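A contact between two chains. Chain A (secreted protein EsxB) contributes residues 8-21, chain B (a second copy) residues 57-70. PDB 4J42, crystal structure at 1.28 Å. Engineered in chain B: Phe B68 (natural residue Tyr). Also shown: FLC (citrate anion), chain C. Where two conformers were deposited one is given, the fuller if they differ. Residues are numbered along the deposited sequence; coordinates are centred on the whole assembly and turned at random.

Chain A 8-21: KITPEELERIAGNF
Chain B (57-70) EFIQSKQAMQQFIP

Two helices from two copies of EsxB pack side by side, running in the same general direction: the N-to-C axes of A11-21 and B57-70 are inclined at 29° and approach to 9.1 Å. The register follows from the CA pairs, Ile A9 CA to Phe B58 CA at 6.7 Å, Leu A14 CA to Lys B62 CA at 6.3 Å and Phe A21 CA to Ile B69 CA at 5.8 Å. Together the stretches bury 769 Å², counting both sides.

Chain A enters its helix from an extended segment, with phi/psi of -71/131 at Ile A9 and -112/161 at Thr A10. Thr A10 (chi1 62°, p) is the N-cap: its OG1 accepts from Glu A13 N at 3.1 Å, satisfying an amide that has no preceding turn. Pro A11, which lacks an amide proton, suits the first helical position. From Glu A12 to Phe A21 phi/psi stay near -62/-42, with Pro A11 at -63/-28. The chain B helix is regular until the weak bond from Phe B68 N to Ala B64 O (3.4 Å); Ile B69 N then bonds to Gln B66 O at 3.3 Å, and the helix kinks at Pro B70, whose N makes no bond to the turn before.

The clearest bump-in-hollow fit is Leu A14 (chi1 m, chi2 t), a knob seated among Phe B58, Ser B61, Lys B62 and Met B65. Its CD1 lies over one face of the Phe B58 ring, 3.7 Å from the ring centroid and 15° off the normal, a CH-pi contact; its CD2 lies 3.8 Å from Lys B62 CB. Phe B58 (chi1 -83°, chi2 19°) also receives Ile A9 O at its edge, with O to CD2 at 3.5 Å, while Pro A11 CD comes 3.9 Å from its CE2.

Ile A9 (m, t) directs CB toward chain B and brings CD1 to 3.8 Å from Ile B59 CG1 and 3.7 Å from Lys B62 CD. Lys B62 is fully extended, all four chi angles t, so its methylenes cover apolar neighbours, including Ile A17 CD1 at 3.7 Å from its CG, before NZ donates to Glu A13 OE2 at 2.8 Å. This salt bridge is the sole hydrogen bond between the stretches; Glu A13 reaches it with chi1 and chi2 both t.

Met B65 (m, t, m) fills the next space with a flexible chain. Ile A17 CG2 (m, t) meets its CB at 3.6 Å, Ala A18 CB lies 3.8 Å from its SD, and Leu A14 O is 3.7 Å from its CE. Further along, Ile B69 CD1 (m, t) contacts Asn A20 CB at 3.7 Å. Phe A21 (chi1 t, chi2 -75°) presents its ring edge to Met B65 O, 3.7 Å from CD2, and to CB of the engineered Phe B68, 3.8 Å from CE2.

A citrate, probably from the crystallisation liquor, accepts from Arg A16 NH1 at OB2 (2.6 Å) and Asn A20 ND2 at OA2 (3.0 Å), and weakly from Gln B66 NE2 at OG1 (3.1 Å).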

# COMPACT_ATOMS: atom_id res chain seq x y z
N LYS A 8 -25.93 -10.05 -9.11
CA LYS A 8 -25.95 -8.59 -9.04
C LYS A 8 -24.57 -7.98 -9.30
O LYS A 8 -24.45 -7.02 -10.06
CB LYS A 8 -26.49 -8.12 -7.69
CG LYS A 8 -26.69 -6.62 -7.59
N ILE A 9 -23.53 -8.54 -8.67
CA ILE A 9 -22.16 -8.10 -8.95
C ILE A 9 -21.74 -8.57 -10.34
O ILE A 9 -21.92 -9.73 -10.70
CB ILE A 9 -21.15 -8.65 -7.91
CG1 ILE A 9 -21.52 -8.18 -6.50
CG2 ILE A 9 -19.74 -8.20 -8.26
CD1 ILE A 9 -20.73 -8.88 -5.41
N THR A 10 -21.19 -7.64 -11.12
CA THR A 10 -20.68 -7.95 -12.45
C THR A 10 -19.16 -7.81 -12.45
O THR A 10 -18.61 -7.13 -11.57
CB THR A 10 -21.23 -6.97 -13.49
OG1 THR A 10 -20.79 -5.65 -13.14
CG2 THR A 10 -22.76 -7.03 -13.53
N PRO A 11 -18.47 -8.41 -13.43
CA PRO A 11 -17.02 -8.17 -13.48
C PRO A 11 -16.69 -6.70 -13.74
O PRO A 11 -15.65 -6.24 -13.29
CB PRO A 11 -16.53 -9.06 -14.64
CG PRO A 11 -17.77 -9.43 -15.41
CD PRO A 11 -18.92 -9.39 -14.44
N GLU A 12 -17.57 -5.98 -14.41
CA GLU A 12 -17.37 -4.55 -14.62
C GLU A 12 -17.34 -3.77 -13.29
O GLU A 12 -16.49 -2.90 -13.08
CB GLU A 12 -18.44 -4.00 -15.57
CG GLU A 12 -18.25 -4.42 -17.04
CD GLU A 12 -18.73 -5.83 -17.37
OE1 GLU A 12 -19.44 -6.45 -16.55
OE2 GLU A 12 -18.41 -6.31 -18.49
N GLU A 13 -18.24 -4.11 -12.37
CA GLU A 13 -18.22 -3.50 -11.05
C GLU A 13 -16.92 -3.84 -10.33
O GLU A 13 -16.27 -2.96 -9.73
CB GLU A 13 -19.42 -3.97 -10.21
CG GLU A 13 -19.40 -3.38 -8.81
CD GLU A 13 -20.49 -3.92 -7.92
OE1 GLU A 13 -21.34 -4.71 -8.39
OE2 GLU A 13 -20.49 -3.54 -6.73
N LEU A 14 -16.52 -5.10 -10.39
CA LEU A 14 -15.28 -5.52 -9.74
C LEU A 14 -14.07 -4.80 -10.33
O LEU A 14 -13.14 -4.49 -9.60
CB LEU A 14 -15.09 -7.03 -9.84
CG LEU A 14 -16.09 -7.88 -9.06
CD1 LEU A 14 -15.82 -9.35 -9.32
CD2 LEU A 14 -16.02 -7.58 -7.56
N GLU A 15 -14.08 -4.54 -11.63
CA GLU A 15 -13.01 -3.79 -12.28
C GLU A 15 -12.90 -2.38 -11.70
O GLU A 15 -11.79 -1.91 -11.42
CB GLU A 15 -13.23 -3.73 -13.80
CG GLU A 15 -12.34 -2.71 -14.51
CD GLU A 15 -10.88 -3.11 -14.52
OE1 GLU A 15 -10.62 -4.31 -14.78
OE2 GLU A 15 -10.00 -2.26 -14.28
N ARG A 16 -14.03 -1.70 -11.56
CA ARG A 16 -13.99 -0.34 -11.01
C ARG A 16 -13.44 -0.35 -9.58
O ARG A 16 -12.62 0.49 -9.21
CB ARG A 16 -15.37 0.33 -11.05
CG ARG A 16 -15.85 0.65 -12.46
CD ARG A 16 -17.10 1.52 -12.44
NE ARG A 16 -18.22 0.88 -11.74
CZ ARG A 16 -19.12 0.10 -12.33
NH1 ARG A 16 -20.10 -0.43 -11.60
NH2 ARG A 16 -19.04 -0.17 -13.62
N ILE A 17 -13.89 -1.31 -8.79
CA ILE A 17 -13.43 -1.44 -7.42
C ILE A 17 -11.92 -1.74 -7.39
O ILE A 17 -11.17 -1.15 -6.59
CB ILE A 17 -14.22 -2.52 -6.67
CG1 ILE A 17 -15.69 -2.10 -6.56
CG2 ILE A 17 -13.64 -2.75 -5.29
CD1 ILE A 17 -16.60 -3.21 -6.06
N ALA A 18 -11.47 -2.62 -8.28
CA ALA A 18 -10.05 -2.95 -8.35
C ALA A 18 -9.22 -1.71 -8.65
O ALA A 18 -8.15 -1.53 -8.06
CB ALA A 18 -9.80 -4.04 -9.40
N GLY A 19 -9.69 -0.85 -9.55
CA GLY A 19 -8.98 0.39 -9.84
C GLY A 19 -8.89 1.29 -8.62
O GLY A 19 -7.85 1.92 -8.38
N ASN A 20 -9.97 1.36 -7.84
CA ASN A 20 -9.95 2.12 -6.60
C ASN A 20 -8.93 1.56 -5.62
O ASN A 20 -8.24 2.32 -4.93
CB ASN A 20 -11.35 2.18 -5.95
CG ASN A 20 -12.35 2.93 -6.78
OD1 ASN A 20 -11.99 3.83 -7.55
ND2 ASN A 20 -13.63 2.58 -6.64
N PHE A 21 -8.80 0.24 -5.56
CA PHE A 21 -7.77 -0.37 -4.72
C PHE A 21 -6.37 -0.03 -5.25
O PHE A 21 -5.50 0.33 -4.48
CB PHE A 21 -7.98 -1.89 -4.58
CG PHE A 21 -6.95 -2.56 -3.70
CD1 PHE A 21 -5.65 -2.77 -4.16
CD2 PHE A 21 -7.25 -2.96 -2.41
CE1 PHE A 21 -4.68 -3.36 -3.38
CE2 PHE A 21 -6.28 -3.58 -1.62
CZ PHE A 21 -4.99 -3.76 -2.11
N GLU B 57 -17.24 -16.06 -5.14
CA GLU B 57 -15.92 -15.46 -5.32
C GLU B 57 -16.02 -13.96 -5.64
O GLU B 57 -15.13 -13.19 -5.28
CB GLU B 57 -15.10 -16.21 -6.37
CG GLU B 57 -15.41 -15.86 -7.81
CD GLU B 57 -14.58 -16.66 -8.80
OE1 GLU B 57 -13.82 -17.55 -8.37
OE2 GLU B 57 -14.68 -16.37 -10.01
N PHE B 58 -17.10 -13.56 -6.30
CA PHE B 58 -17.33 -12.14 -6.55
C PHE B 58 -17.59 -11.39 -5.25
O PHE B 58 -17.04 -10.30 -5.03
CB PHE B 58 -18.52 -11.94 -7.50
CG PHE B 58 -18.19 -12.07 -8.96
CD1 PHE B 58 -17.04 -12.72 -9.41
CD2 PHE B 58 -19.05 -11.53 -9.90
CE1 PHE B 58 -16.76 -12.82 -10.78
CE2 PHE B 58 -18.78 -11.63 -11.26
CZ PHE B 58 -17.63 -12.28 -11.69
N ILE B 59 -18.43 -11.96 -4.39
CA ILE B 59 -18.73 -11.31 -3.11
C ILE B 59 -17.47 -11.22 -2.25
O ILE B 59 -17.18 -10.17 -1.66
CB ILE B 59 -19.87 -12.04 -2.36
CG1 ILE B 59 -21.18 -11.90 -3.14
CG2 ILE B 59 -20.02 -11.48 -0.94
CD1 ILE B 59 -22.30 -12.81 -2.65
N GLN B 60 -16.70 -12.30 -2.21
CA GLN B 60 -15.47 -12.32 -1.41
C GLN B 60 -14.46 -11.30 -1.93
O GLN B 60 -13.85 -10.56 -1.14
CB GLN B 60 -14.85 -13.72 -1.41
CG GLN B 60 -13.65 -13.85 -0.48
CD GLN B 60 -12.78 -15.04 -0.80
OE1 GLN B 60 -12.68 -15.46 -1.95
NE2 GLN B 60 -12.13 -15.59 0.22
N SER B 61 -14.27 -11.26 -3.25
CA SER B 61 -13.28 -10.34 -3.81
C SER B 61 -13.73 -8.88 -3.67
O SER B 61 -12.91 -8.02 -3.36
CB SER B 61 -12.92 -10.68 -5.25
OG SER B 61 -14.06 -10.63 -6.09
N LYS B 62 -15.01 -8.60 -3.88
CA LYS B 62 -15.53 -7.26 -3.66
C LYS B 62 -15.27 -6.82 -2.22
O LYS B 62 -14.79 -5.70 -1.97
CB LYS B 62 -17.04 -7.21 -3.95
CG LYS B 62 -17.67 -5.86 -3.64
CD LYS B 62 -19.12 -5.80 -4.10
CE LYS B 62 -19.74 -4.48 -3.68
NZ LYS B 62 -21.15 -4.35 -4.14
N GLN B 63 -15.55 -7.70 -1.26
CA GLN B 63 -15.33 -7.38 0.15
C GLN B 63 -13.86 -7.11 0.45
O GLN B 63 -13.52 -6.13 1.12
CB GLN B 63 -15.84 -8.52 1.04
CG GLN B 63 -15.64 -8.26 2.52
CD GLN B 63 -16.42 -7.05 3.02
OE1 GLN B 63 -17.56 -6.82 2.60
NE2 GLN B 63 -15.81 -6.28 3.91
N ALA B 64 -12.98 -7.98 -0.04
CA ALA B 64 -11.54 -7.81 0.18
C ALA B 64 -11.06 -6.46 -0.34
O ALA B 64 -10.39 -5.70 0.38
CB ALA B 64 -10.77 -8.93 -0.49
N MET B 65 -11.39 -6.15 -1.59
CA MET B 65 -10.90 -4.93 -2.20
C MET B 65 -11.48 -3.70 -1.51
O MET B 65 -10.74 -2.77 -1.16
CB MET B 65 -11.20 -4.92 -3.70
CG MET B 65 -10.51 -6.02 -4.47
SD MET B 65 -10.77 -5.88 -6.26
CE MET B 65 -12.50 -6.31 -6.43
N GLN B 66 -12.78 -3.69 -1.28
CA GLN B 66 -13.42 -2.53 -0.68
C GLN B 66 -12.95 -2.29 0.74
O GLN B 66 -12.71 -1.15 1.14
CB GLN B 66 -14.95 -2.66 -0.69
CG GLN B 66 -15.56 -2.52 -2.08
CD GLN B 66 -17.05 -2.32 -2.02
OE1 GLN B 66 -17.75 -3.04 -1.32
NE2 GLN B 66 -17.54 -1.34 -2.77
N GLN B 67 -12.83 -3.36 1.53
CA GLN B 67 -12.57 -3.18 2.94
C GLN B 67 -11.18 -2.60 3.18
O GLN B 67 -10.95 -1.89 4.17
CB GLN B 67 -12.75 -4.48 3.72
CG GLN B 67 -11.60 -5.47 3.58
CD GLN B 67 -11.94 -6.85 4.13
OE1 GLN B 67 -13.09 -7.15 4.44
NE2 GLN B 67 -10.93 -7.71 4.25
N PHE B 68 -10.24 -2.89 2.29
CA PHE B 68 -8.87 -2.43 2.50
C PHE B 68 -8.63 -1.01 2.03
O PHE B 68 -7.63 -0.40 2.43
CB PHE B 68 -7.87 -3.37 1.84
CG PHE B 68 -7.72 -4.70 2.53
CD1 PHE B 68 -7.59 -4.80 3.91
CD2 PHE B 68 -7.68 -5.87 1.78
CE1 PHE B 68 -7.43 -6.05 4.52
CE2 PHE B 68 -7.52 -7.11 2.39
CZ PHE B 68 -7.40 -7.20 3.75
N ILE B 69 -9.52 -0.46 1.22
CA ILE B 69 -9.32 0.91 0.74
C ILE B 69 -9.19 1.93 1.89
O ILE B 69 -8.21 2.68 1.92
CB ILE B 69 -10.38 1.31 -0.31
CG1 ILE B 69 -10.10 0.57 -1.63
CG2 ILE B 69 -10.39 2.81 -0.53
CD1 ILE B 69 -11.25 0.56 -2.62
N PRO B 70 -10.12 1.95 2.87
CA PRO B 70 -9.93 2.95 3.94
C PRO B 70 -8.73 2.66 4.83
O PRO B 70 -8.17 3.58 5.44
CB PRO B 70 -11.23 2.87 4.75
CG PRO B 70 -11.82 1.53 4.40
CD PRO B 70 -11.42 1.27 2.97
CAC FLC C . -17.07 2.64 -8.28
CA FLC C . -17.26 1.36 -7.53
CB FLC C . -18.68 1.07 -7.15
CBC FLC C . -19.52 0.94 -8.37
CG FLC C . -18.69 -0.22 -6.40
CGC FLC C . -19.99 -0.46 -5.71
OA1 FLC C . -17.71 2.89 -9.33
OA2 FLC C . -16.24 3.49 -7.85
OB1 FLC C . -20.43 1.78 -8.63
OB2 FLC C . -19.32 -0.02 -9.16
OG1 FLC C . -20.03 -0.57 -4.45
OG2 FLC C . -21.06 -0.56 -6.37
OHB FLC C . -19.17 2.07 -6.34